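Long-range contact in ribonucleoside triphosphate reductase (Lactobacillus leichmannii, PDB 1L1L), which reduces ribonucleoside triphosphates to deoxyribonucleotides as a monomeric, allosterically regulated class II enzyme that depends on coenzyme B12: residues Ile572-Phe577 with Thr603-Phe608. Residues are numbered along the deposited sequence; the frame is centred on the assembly and turned at random.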
# COMPACT_ATOMS: atom_id res chain seq x y z
N ILE A 572 -15.50 -5.96 -21.14
CA ILE A 572 -14.72 -5.07 -21.97
C ILE A 572 -14.10 -4.17 -20.91
O ILE A 572 -14.82 -3.43 -20.23
CB ILE A 572 -15.57 -4.17 -22.88
CG1 ILE A 572 -16.18 -4.97 -24.03
CG2 ILE A 572 -14.71 -3.03 -23.42
CD1 ILE A 572 -15.17 -5.66 -24.92
N GLN A 573 -12.79 -4.26 -20.72
CA GLN A 573 -12.16 -3.41 -19.72
C GLN A 573 -11.52 -2.23 -20.42
O GLN A 573 -10.80 -2.40 -21.40
CB GLN A 573 -11.12 -4.19 -18.92
CG GLN A 573 -11.76 -5.18 -17.96
CD GLN A 573 -10.94 -5.39 -16.70
OE1 GLN A 573 -10.58 -4.43 -16.02
NE2 GLN A 573 -10.64 -6.65 -16.39
N ARG A 574 -11.83 -1.03 -19.93
CA ARG A 574 -11.29 0.19 -20.51
C ARG A 574 -10.11 0.75 -19.73
O ARG A 574 -10.19 0.95 -18.51
CB ARG A 574 -12.39 1.27 -20.58
CG ARG A 574 -13.52 0.95 -21.53
CD ARG A 574 -14.50 2.12 -21.63
NE ARG A 574 -15.43 1.92 -22.73
CZ ARG A 574 -16.45 1.08 -22.70
NH1 ARG A 574 -16.69 0.37 -21.61
NH2 ARG A 574 -17.22 0.93 -23.77
N ILE A 575 -9.02 1.01 -20.44
CA ILE A 575 -7.82 1.57 -19.85
C ILE A 575 -7.67 2.97 -20.44
O ILE A 575 -7.72 3.15 -21.65
CB ILE A 575 -6.59 0.73 -20.21
CG1 ILE A 575 -6.85 -0.72 -19.83
CG2 ILE A 575 -5.36 1.26 -19.49
CD1 ILE A 575 -7.29 -0.90 -18.38
N ARG A 576 -7.50 3.96 -19.57
CA ARG A 576 -7.38 5.34 -20.00
C ARG A 576 -5.94 5.79 -20.19
O ARG A 576 -5.07 5.54 -19.34
CB ARG A 576 -8.11 6.25 -19.01
CG ARG A 576 -9.51 5.71 -18.72
CD ARG A 576 -10.49 6.77 -18.25
NE ARG A 576 -10.01 7.52 -17.10
CZ ARG A 576 -10.75 8.38 -16.41
NH1 ARG A 576 -10.23 9.03 -15.37
NH2 ARG A 576 -12.03 8.56 -16.74
N PHE A 577 -5.70 6.45 -21.32
CA PHE A 577 -4.38 6.95 -21.70
C PHE A 577 -4.44 8.42 -22.07
O PHE A 577 -5.43 8.90 -22.62
CB PHE A 577 -3.84 6.24 -22.96
CG PHE A 577 -3.60 4.77 -22.79
CD1 PHE A 577 -4.64 3.86 -22.91
CD2 PHE A 577 -2.32 4.30 -22.49
CE1 PHE A 577 -4.43 2.49 -22.73
CE2 PHE A 577 -2.10 2.94 -22.31
CZ PHE A 577 -3.15 2.03 -22.42
N THR A 603 -7.99 12.67 -23.07
CA THR A 603 -7.70 11.30 -22.68
C THR A 603 -8.43 10.34 -23.64
O THR A 603 -9.50 10.65 -24.16
CB THR A 603 -8.15 11.06 -21.22
OG1 THR A 603 -7.34 11.84 -20.33
CG2 THR A 603 -8.05 9.60 -20.85
N THR A 604 -7.82 9.19 -23.89
CA THR A 604 -8.39 8.18 -24.79
C THR A 604 -8.61 6.87 -24.06
O THR A 604 -7.76 6.44 -23.28
CB THR A 604 -7.42 7.87 -25.99
OG1 THR A 604 -7.20 9.05 -26.76
CG2 THR A 604 -8.02 6.80 -26.90
N CYS A 605 -9.75 6.25 -24.30
CA CYS A 605 -10.06 4.96 -23.70
C CYS A 605 -9.69 3.90 -24.72
O CYS A 605 -9.92 4.08 -25.92
CB CYS A 605 -11.55 4.82 -23.41
SG CYS A 605 -12.13 5.59 -21.88
N VAL A 606 -9.13 2.80 -24.25
CA VAL A 606 -8.81 1.69 -25.13
C VAL A 606 -9.53 0.47 -24.55
O VAL A 606 -9.39 0.15 -23.36
CB VAL A 606 -7.28 1.46 -25.21
CG1 VAL A 606 -6.98 0.29 -26.14
CG2 VAL A 606 -6.60 2.73 -25.73
N GLU A 607 -10.31 -0.20 -25.40
CA GLU A 607 -11.09 -1.36 -24.98
C GLU A 607 -10.38 -2.71 -25.08
O GLU A 607 -9.96 -3.14 -26.17
CB GLU A 607 -12.40 -1.39 -25.78
CG GLU A 607 -13.04 0.01 -25.84
CD GLU A 607 -14.44 0.01 -26.43
OE1 GLU A 607 -14.92 -1.05 -26.87
OE2 GLU A 607 -15.05 1.11 -26.44
N PHE A 608 -10.26 -3.38 -23.94
CA PHE A 608 -9.60 -4.70 -23.87
C PHE A 608 -10.59 -5.80 -23.53
O PHE A 608 -11.10 -5.86 -22.41
CB PHE A 608 -8.49 -4.72 -22.81
CG PHE A 608 -7.34 -3.79 -23.09
CD1 PHE A 608 -7.46 -2.41 -22.90
CD2 PHE A 608 -6.11 -4.30 -23.54
CE1 PHE A 608 -6.39 -1.55 -23.16
CE2 PHE A 608 -5.04 -3.45 -23.81
CZ PHE A 608 -5.17 -2.07 -23.62
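Q573, I575 and F577 pair with F608, V606 and T604 as the hydrogen-bonded positions of two antiparallel strands, the middle pair of a four-stranded sheet completed by strands 593-596 and 690-692. Six backbone bonds join them, from F577 O accepting T604 N at 2.7 Å to I575 N reaching V606 O at 3.1 Å. At the non-hydrogen-bonded positions, CA-H...O contacts such as R574 CA to V606 O (3.4 Å) fill in.

The apolar contacts lie on the face that carries both phenylalanines. I575 CG1 meets F608 CE1 at 3.5 Å, the two side chains crossing at about a right angle. V606 CG2 meets F577 CD1 at 3.6 Å, the two side chains crossing at a slant; L584 of helix 583-589 packs against both.

The other face carries R574, E607, R576 and, between the arginines, C605. R574 and E607 run side by side, NH2 lying 3.4 Å from OE2 in a long salt bridge, with guanidinium and carboxylate planes 68° apart. R574 also bridges E595 and E691 and donates to A688 O, while E607 OE1 pairs with R701.

F577 and V606 thus pack against helix 583-589, whereas R574 and E607 enter a shared charge network that probably offsets the closeness of E595 and E607.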